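Local coordinates for protein leucine aminopeptidase 2, chloroplastic (PDB 5LHK) that probably removes unsubstituted N-terminal amino acids from peptides, as a manganese-binding metalloaminopeptidase of the M17 family, at residues A95-S100 with L112-A117; V241-D246 with G309-A314; G387-P392 with P457-D462. All coordinates share one frame; numbering follows the deposited sequence.

Contact 1 of 3, residues A95-S100 with L112-A117; sequences AAAAAS and LDLALA
Leu114 reaches from the 3-10 turn 114-116 to the flank of segment 95-100 of helix 90-102, and its branches do most of the touching. CB and CG meet no atom of that segment closely and carry the branches forward. With CG anti to the carbonyl carbon (chi1 -56°) and CD1 continuing the extended line from CA (chi2 -176°), the CD1 methyl goes foremost. It comes to rest against the helix backbone, 3.4 Å from Ala97 N, and lies 4.0 Å from both Ala96 CB and Ala97 CB. Alanine suits these two positions because a short methyl leaves room for a leucine tip to settle on the main chain. CD1 is also 3.6 Å from Ser100 OG, which CD2, the other branch, meets more loosely at 4.1 Å.

Leu112 adds a second apolar finger, its CD2 lying 3.5 Å from Ser100 CB. A serine can be buried between two leucines here because its hydroxyl is satisfied within the helix: Ser100 OG donates to Ala96 O at 2.8 Å. Ser100 N also binds that oxygen, from the opposite face of the carbonyl plane.

The contact lies within a beta-alpha-beta crossover of the N-terminal domain, in which helix 90-102 links the parallel strands 76-81 and 109-112. Val80 of strand 76-81 touches Ala96, Ser100 and Leu114, while Val131 of helix 124-139 packs on Ala97, Leu112 and Leu114.

Contact 2 of 3, residues V241-D246 with G309-A314; sequences VELTYD and GHLPLA
Val241 and Leu311 face each other as a hydrogen-bonded pair of an antiparallel beta ladder, in the mixed central sheet of the catalytic alpha/beta domain. Val241 N reaches Leu311 O at 3.1 Å from above the carbonyl plane, whereas Leu311 N meets Val241 O at 2.8 Å almost in line with its C=O. On the same face of the sheet the side chains start close together, with Val241 CB 4.3 Å from Leu311 CB, and Leu311 CB lies 3.6 Å from Val241 O. The beta-branched valine fits an extended strand and spreads its methyls: CG2, anti to the carbonyl carbon, lies 4.0 Å from Leu313 CD1. Helix 193-207 packs on this face through Ala197 and Ile200 against Val241, and Val291 of helix 286-301 touches Leu311.

Leu243 forms the next hydrogen-bonded pair, with Gly309. Glycine suits this site: a beta carbon there would stand about 3.5 Å from Leu243 CB. Leu243 stands up from the sheet, touching Ala204 and Leu295, its CD1 only loosely near Leu311 CD2 at 4.5 Å.

The other face carries Glu242 and His310, a non-hydrogen-bonded pair. The carboxylate of Glu242 is held by Tyr240 and Arg356, and His310 ND1 bonds to Leu258 O. Glu242 OE2 approaches the edge of the imidazole, 3.3 Å from His310 CD2, with the carboxylate turned 86° from the ring plane.

Contact 3 of 3, residues G387-P392 with P457-D462; sequences GALFTP and PWAHLD
Ala388 pairs with Asp462 through two backbone bonds, Ala388 N to Asp462 O and Asp462 N to Ala388 O, both in the carbonyl plane; its small methyl sits beside the aspartate stem. Leu389, on the other face, lies alongside Leu461, their CD1 atoms 3.7 Å apart. In the next hydrogen-bonded pair, the rings of Phe390 and His460 are nearly parallel, 22° between planes, but barely overlap; Phe390 CD1 is 3.6 Å from His460 CD2. Beyond the last bridge a side chain takes over: OG1 of Thr391, anti to the backbone N (chi1 176°), donates to Trp458 O at 2.6 Å and accepts from Asp393 N. With a valine in its place, Trp458 O would probably lose this donor and Asp393 N its acceptor, leaving the strand end less firmly tied. Pro392 sets its CD 3.8 Å from Trp458 CE3, the two side chains crossing at about a right angle.

Strand 458-462 lies between parallel 367-372 and antiparallel 386-390 in the M17 catalytic sheet. Asp370 of 367-372 binds Trp458 NE1 through OD2 and His460 ND1 through OD1. Asp462, its OD1 accepting from Leu374 N and Thr375 N, puts its side chain about 9 Å from a manganese ion, near, not at, the metal.

Contacts 2 and 3 belong to one sheet of the catalytic domain, their centres about 19 Å apart, and both join antiparallel neighbours by backbone hydrogen bonds. Contact 1 lies in the N-terminal domain, more than 30 Å from either centre, and ties a helix to a loop by van der Waals packing of leucine methyls, without a bond between the segments. All three are essentially buried; Pro392 of contact 3 is the one touching residue that is well exposed. Contact 2 has aliphatic residues on one face and a glutamate-histidine pair on the other; contact 3 sets leucines on one face, the phenylalanine and histidine rings on the other. Contact 3 comes nearer the manganese site than contact 2; contact 1 is remote.

Contact 1 of 3, residues A95-S100 with L112-A117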
loop_
_atom_site.group_PDB
_atom_site.type_symbol
_atom_site.label_atom_id
_atom_site.label_comp_id
_atom_site.label_asym_id
_atom_site.label_seq_id
_atom_site.Cartn_x
_atom_site.Cartn_y
_atom_site.Cartn_z
ATOM N N ALA A 95 -2.695 41.498 -5.549
ATOM C CA ALA A 95 -3.610 40.747 -4.677
ATOM C C ALA A 95 -4.784 41.585 -4.201
ATOM O O ALA A 95 -5.895 41.082 -4.092
ATOM C CB ALA A 95 -2.855 40.168 -3.487
ATOM N N ALA A 96 -4.538 42.857 -3.916
ATOM C CA ALA A 96 -5.607 43.758 -3.489
ATOM C C ALA A 96 -6.634 43.988 -4.602
ATOM O O ALA A 96 -7.838 44.084 -4.333
ATOM C CB ALA A 96 -5.034 45.081 -3.004
ATOM N N ALA A 97 -6.156 44.057 -5.848
ATOM C CA ALA A 97 -7.035 44.196 -7.006
ATOM C C ALA A 97 -7.905 42.965 -7.183
ATOM O O ALA A 97 -9.096 43.091 -7.475
ATOM C CB ALA A 97 -6.219 44.453 -8.269
ATOM N N ALA A 98 -7.313 41.780 -7.004
ATOM C CA ALA A 98 -8.069 40.519 -7.074
ATOM C C ALA A 98 -9.146 40.453 -5.990
ATOM O O ALA A 98 -10.285 40.061 -6.257
ATOM C CB ALA A 98 -7.136 39.316 -6.956
ATOM N N ALA A 99 -8.787 40.840 -4.772
ATOM C CA ALA A 99 -9.760 40.900 -3.682
ATOM C C ALA A 99 -10.890 41.900 -3.979
ATOM O O ALA A 99 -12.049 41.636 -3.667
ATOM C CB ALA A 99 -9.071 41.238 -2.366
ATOM N N SER A 100 -10.560 43.025 -4.609
ATOM C CA SER A 100 -11.580 44.018 -4.991
ATOM C C SER A 100 -12.623 43.452 -5.946
ATOM O O SER A 100 -13.819 43.581 -5.691
ATOM C CB SER A 100 -10.939 45.265 -5.613
ATOM O OG SER A 100 -9.963 45.809 -4.737
ATOM N N LEU A 112 -11.417 50.773 -10.008
ATOM C CA LEU A 112 -10.364 50.546 -9.036
ATOM C C LEU A 112 -9.500 51.780 -8.976
ATOM O O LEU A 112 -8.940 52.188 -10.002
ATOM C CB LEU A 112 -9.523 49.343 -9.451
ATOM C CG LEU A 112 -10.311 48.028 -9.484
ATOM C CD1 LEU A 112 -10.218 47.390 -10.843
ATOM C CD2 LEU A 112 -9.818 47.061 -8.436
ATOM N N ASP A 113 -9.427 52.387 -7.795
ATOM C CA ASP A 113 -8.524 53.514 -7.539
ATOM C C ASP A 113 -7.249 53.070 -6.825
ATOM O O ASP A 113 -6.447 53.922 -6.413
ATOM C CB ASP A 113 -9.237 54.596 -6.713
ATOM C CG ASP A 113 -10.331 55.303 -7.485
ATOM O OD1 ASP A 113 -10.608 54.950 -8.645
ATOM O OD2 ASP A 113 -10.926 56.236 -6.935
ATOM N N LEU A 114 -7.032 51.755 -6.719
ATOM C CA LEU A 114 -5.942 51.215 -5.910
ATOM C C LEU A 114 -4.570 51.771 -6.292
ATOM O O LEU A 114 -3.734 51.995 -5.412
ATOM C CB LEU A 114 -5.898 49.674 -5.985
ATOM C CG LEU A 114 -7.146 48.865 -5.612
ATOM C CD1 LEU A 114 -6.827 47.385 -5.668
ATOM C CD2 LEU A 114 -7.670 49.226 -4.242
ATOM N N ALA A 115 -4.345 52.004 -7.588
ATOM C CA ALA A 115 -3.029 52.461 -8.077
ATOM C C ALA A 115 -2.721 53.916 -7.756
ATOM O O ALA A 115 -1.589 54.342 -7.956
ATOM C CB ALA A 115 -2.896 52.224 -9.579
ATOM N N LEU A 116 -3.720 54.675 -7.289
ATOM C CA LEU A 116 -3.540 56.064 -6.848
ATOM C C LEU A 116 -3.085 56.180 -5.392
ATOM O O LEU A 116 -2.721 57.267 -4.949
ATOM C CB LEU A 116 -4.840 56.851 -7.038
ATOM C CG LEU A 116 -5.383 56.928 -8.480
ATOM C CD1 LEU A 116 -6.806 57.470 -8.515
ATOM C CD2 LEU A 116 -4.467 57.776 -9.343
ATOM N N ALA A 117 -3.115 55.085 -4.636
ATOM C CA ALA A 117 -2.544 55.075 -3.287
ATOM C C ALA A 117 -1.025 55.190 -3.386
ATOM O O ALA A 117 -0.376 54.329 -3.975
ATOM C CB ALA A 117 -2.928 53.799 -2.548
#

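Contact 2 of 3, residues V241-D246 with G309-A314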
loop_
_atom_site.group_PDB
_atom_site.type_symbol
_atom_site.label_atom_id
_atom_site.label_comp_id
_atom_site.label_asym_id
_atom_site.label_seq_id
_atom_site.Cartn_x
_atom_site.Cartn_y
_atom_site.Cartn_z
ATOM N N VAL A 241 4.000 21.586 -33.337
ATOM C CA VAL A 241 3.681 22.935 -33.794
ATOM C C VAL A 241 4.871 23.853 -33.534
ATOM O O VAL A 241 5.445 23.836 -32.429
ATOM C CB VAL A 241 2.425 23.488 -33.081
ATOM C CG1 VAL A 241 2.030 24.855 -33.636
ATOM C CG2 VAL A 241 1.259 22.511 -33.221
ATOM N N GLU A 242 5.249 24.636 -34.550
ATOM C CA GLU A 242 6.226 25.723 -34.381
ATOM C C GLU A 242 5.555 27.069 -34.608
ATOM O O GLU A 242 4.812 27.236 -35.572
ATOM C CB GLU A 242 7.460 25.541 -35.281
ATOM C CG GLU A 242 8.450 24.588 -34.634
ATOM C CD GLU A 242 9.646 24.196 -35.483
ATOM O OE1 GLU A 242 9.705 24.462 -36.698
ATOM O OE2 GLU A 242 10.545 23.574 -34.903
ATOM N N LEU A 243 5.813 28.001 -33.699
ATOM C CA LEU A 243 5.250 29.360 -33.720
ATOM C C LEU A 243 6.399 30.318 -33.783
ATOM O O LEU A 243 7.322 30.178 -32.999
ATOM C CB LEU A 243 4.537 29.665 -32.403
ATOM C CG LEU A 243 3.057 29.425 -32.260
ATOM C CD1 LEU A 243 2.635 29.821 -30.856
ATOM C CD2 LEU A 243 2.304 30.238 -33.295
ATOM N N THR A 244 6.344 31.322 -34.642
ATOM C CA THR A 244 7.406 32.320 -34.665
ATOM C C THR A 244 6.846 33.740 -34.609
ATOM O O THR A 244 6.009 34.118 -35.425
ATOM C CB THR A 244 8.323 32.119 -35.881
ATOM O OG1 THR A 244 8.759 30.759 -35.908
ATOM C CG2 THR A 244 9.540 33.004 -35.798
ATOM N N TYR A 245 7.302 34.489 -33.604
ATOM C CA TYR A 245 7.159 35.931 -33.549
ATOM C C TYR A 245 8.420 36.551 -34.153
ATOM O O TYR A 245 9.518 36.368 -33.635
ATOM C CB TYR A 245 6.966 36.407 -32.113
ATOM C CG TYR A 245 7.040 37.908 -31.941
ATOM C CD1 TYR A 245 6.045 38.745 -32.441
ATOM C CD2 TYR A 245 8.111 38.494 -31.275
ATOM C CE1 TYR A 245 6.117 40.131 -32.280
ATOM C CE2 TYR A 245 8.197 39.866 -31.111
ATOM C CZ TYR A 245 7.201 40.686 -31.612
ATOM O OH TYR A 245 7.296 42.052 -31.430
ATOM N N ASP A 246 8.249 37.291 -35.238
ATOM C CA ASP A 246 9.377 37.752 -36.038
ATOM C C ASP A 246 9.132 39.186 -36.495
ATOM O O ASP A 246 8.870 39.401 -37.664
ATOM C CB ASP A 246 9.569 36.812 -37.245
ATOM C CG ASP A 246 10.954 36.917 -37.872
ATOM O OD1 ASP A 246 11.687 37.896 -37.623
ATOM O OD2 ASP A 246 11.333 35.991 -38.613
ATOM N N GLY A 309 8.462 29.365 -30.804
ATOM C CA GLY A 309 7.861 28.384 -29.915
ATOM C C GLY A 309 7.906 27.017 -30.579
ATOM O O GLY A 309 7.656 26.906 -31.775
ATOM N N HIS A 310 8.217 25.988 -29.800
ATOM C CA HIS A 310 8.319 24.608 -30.273
ATOM C C HIS A 310 7.457 23.785 -29.332
ATOM O O HIS A 310 7.763 23.704 -28.122
ATOM C CB HIS A 310 9.764 24.107 -30.204
ATOM C CG HIS A 310 10.758 25.010 -30.860
ATOM N ND1 HIS A 310 11.273 26.123 -30.235
ATOM C CD2 HIS A 310 11.360 24.950 -32.068
ATOM C CE1 HIS A 310 12.143 26.715 -31.032
ATOM N NE2 HIS A 310 12.217 26.022 -32.152
ATOM N N LEU A 311 6.382 23.201 -29.870
ATOM C CA LEU A 311 5.340 22.557 -29.054
ATOM C C LEU A 311 5.047 21.102 -29.464
ATOM O O LEU A 311 4.238 20.859 -30.357
ATOM C CB LEU A 311 4.036 23.354 -29.133
ATOM C CG LEU A 311 3.891 24.754 -28.525
ATOM C CD1 LEU A 311 4.690 24.965 -27.245
ATOM C CD2 LEU A 311 4.217 25.816 -29.554
ATOM N N PRO A 312 5.671 20.131 -28.784
ATOM C CA PRO A 312 5.270 18.743 -28.994
ATOM C C PRO A 312 3.997 18.422 -28.208
ATOM O O PRO A 312 3.931 18.707 -27.011
ATOM C CB PRO A 312 6.465 17.954 -28.457
ATOM C CG PRO A 312 7.014 18.819 -27.376
ATOM C CD PRO A 312 6.803 20.232 -27.843
ATOM N N LEU A 313 3.011 17.836 -28.895
ATOM C CA LEU A 313 1.684 17.581 -28.338
ATOM C C LEU A 313 1.336 16.103 -28.481
ATOM O O LEU A 313 1.408 15.551 -29.574
ATOM C CB LEU A 313 0.618 18.427 -29.047
ATOM C CG LEU A 313 0.956 19.892 -29.312
ATOM C CD1 LEU A 313 -0.189 20.535 -30.069
ATOM C CD2 LEU A 313 1.212 20.649 -28.028
ATOM N N ALA A 314 0.957 15.468 -27.375
ATOM C CA ALA A 314 0.597 14.048 -27.397
ATOM C C ALA A 314 -0.214 13.657 -26.174
ATOM O O ALA A 314 -0.238 14.383 -25.187
ATOM C CB ALA A 314 1.848 13.188 -27.487
#

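Contact 3 of 3, residues G387-P392 with P457-D462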
loop_
_atom_site.group_PDB
_atom_site.type_symbol
_atom_site.label_atom_id
_atom_site.label_comp_id
_atom_site.label_asym_id
_atom_site.label_seq_id
_atom_site.Cartn_x
_atom_site.Cartn_y
_atom_site.Cartn_z
ATOM N N GLY A 387 8.084 26.987 -8.594
ATOM C CA GLY A 387 8.634 26.240 -9.713
ATOM C C GLY A 387 10.119 26.032 -9.496
ATOM O O GLY A 387 10.747 26.765 -8.718
ATOM N N ALA A 388 10.689 25.059 -10.203
ATOM C CA ALA A 388 12.137 24.866 -10.195
ATOM C C ALA A 388 12.761 25.440 -11.464
ATOM O O ALA A 388 12.226 25.247 -12.561
ATOM C CB ALA A 388 12.475 23.397 -10.054
ATOM N N LEU A 389 13.881 26.156 -11.291
ATOM C CA LEU A 389 14.670 26.698 -12.394
ATOM C C LEU A 389 16.024 25.986 -12.439
ATOM O O LEU A 389 16.723 25.891 -11.410
ATOM C CB LEU A 389 14.892 28.197 -12.199
ATOM C CG LEU A 389 15.982 28.847 -13.056
ATOM C CD1 LEU A 389 15.609 28.779 -14.536
ATOM C CD2 LEU A 389 16.232 30.273 -12.610
ATOM N N PHE A 390 16.383 25.500 -13.628
ATOM C CA PHE A 390 17.697 24.933 -13.886
ATOM C C PHE A 390 18.346 25.674 -15.045
ATOM O O PHE A 390 17.709 25.913 -16.078
ATOM C CB PHE A 390 17.597 23.461 -14.266
ATOM C CG PHE A 390 17.205 22.556 -13.140
ATOM C CD1 PHE A 390 15.868 22.286 -12.880
ATOM C CD2 PHE A 390 18.175 21.934 -12.366
ATOM C CE1 PHE A 390 15.509 21.431 -11.846
ATOM C CE2 PHE A 390 17.826 21.073 -11.343
ATOM C CZ PHE A 390 16.494 20.822 -11.078
ATOM N N THR A 391 19.619 26.029 -14.862
ATOM C CA THR A 391 20.466 26.511 -15.955
ATOM C C THR A 391 21.928 26.485 -15.505
ATOM O O THR A 391 22.209 26.770 -14.349
ATOM C CB THR A 391 20.083 27.940 -16.414
ATOM O OG1 THR A 391 21.003 28.393 -17.424
ATOM C CG2 THR A 391 20.093 28.940 -15.245
ATOM N N PRO A 392 22.866 26.144 -16.410
ATOM C CA PRO A 392 24.292 26.330 -16.060
ATOM C C PRO A 392 24.774 27.777 -16.170
ATOM O O PRO A 392 25.870 28.091 -15.716
ATOM C CB PRO A 392 25.020 25.446 -17.068
ATOM C CG PRO A 392 24.098 25.368 -18.239
ATOM C CD PRO A 392 22.694 25.486 -17.717
ATOM N N PRO A 457 23.180 28.792 -24.685
ATOM C CA PRO A 457 22.610 29.019 -23.361
ATOM C C PRO A 457 21.191 28.437 -23.250
ATOM O O PRO A 457 20.397 28.542 -24.186
ATOM C CB PRO A 457 22.577 30.546 -23.243
ATOM C CG PRO A 457 23.634 31.035 -24.159
ATOM C CD PRO A 457 23.680 30.043 -25.287
ATOM N N TRP A 458 20.897 27.816 -22.113
ATOM C CA TRP A 458 19.647 27.098 -21.932
ATOM C C TRP A 458 19.137 27.231 -20.505
ATOM O O TRP A 458 19.927 27.244 -19.555
ATOM C CB TRP A 458 19.848 25.631 -22.327
ATOM C CG TRP A 458 18.867 24.645 -21.755
ATOM C CD1 TRP A 458 17.589 24.418 -22.179
ATOM C CD2 TRP A 458 19.098 23.744 -20.671
ATOM N NE1 TRP A 458 17.008 23.428 -21.422
ATOM C CE2 TRP A 458 17.918 22.994 -20.491
ATOM C CE3 TRP A 458 20.194 23.493 -19.833
ATOM C CZ2 TRP A 458 17.802 22.008 -19.504
ATOM C CZ3 TRP A 458 20.076 22.516 -18.853
ATOM C CH2 TRP A 458 18.887 21.792 -18.694
ATOM N N ALA A 459 17.817 27.351 -20.365
ATOM C CA ALA A 459 17.183 27.293 -19.050
ATOM C C ALA A 459 15.986 26.368 -19.108
ATOM O O ALA A 459 15.317 26.286 -20.136
ATOM C CB ALA A 459 16.776 28.675 -18.572
ATOM N N HIS A 460 15.731 25.681 -17.990
ATOM C CA HIS A 460 14.641 24.721 -17.873
ATOM C C HIS A 460 13.776 25.098 -16.681
ATOM O O HIS A 460 14.294 25.282 -15.579
ATOM C CB HIS A 460 15.236 23.324 -17.711
ATOM C CG HIS A 460 14.306 22.307 -17.127
ATOM N ND1 HIS A 460 13.058 22.052 -17.646
ATOM C CD2 HIS A 460 14.467 21.444 -16.097
ATOM C CE1 HIS A 460 12.483 21.085 -16.956
ATOM N NE2 HIS A 460 13.316 20.700 -16.010
ATOM N N LEU A 461 12.469 25.219 -16.922
ATOM C CA LEU A 461 11.500 25.602 -15.908
ATOM C C LEU A 461 10.561 24.432 -15.679
ATOM O O LEU A 461 9.793 24.071 -16.572
ATOM C CB LEU A 461 10.692 26.815 -16.361
ATOM C CG LEU A 461 11.285 28.210 -16.181
ATOM C CD1 LEU A 461 12.681 28.292 -16.740
ATOM C CD2 LEU A 461 10.374 29.245 -16.840
ATOM N N ASP A 462 10.633 23.843 -14.485
ATOM C CA ASP A 462 9.798 22.710 -14.098
ATOM C C ASP A 462 8.705 23.253 -13.192
ATOM O O ASP A 462 8.983 23.698 -12.092
ATOM C CB ASP A 462 10.646 21.665 -13.378
ATOM C CG ASP A 462 9.923 20.344 -13.159
ATOM O OD1 ASP A 462 8.670 20.254 -13.258
ATOM O OD2 ASP A 462 10.645 19.371 -12.872
#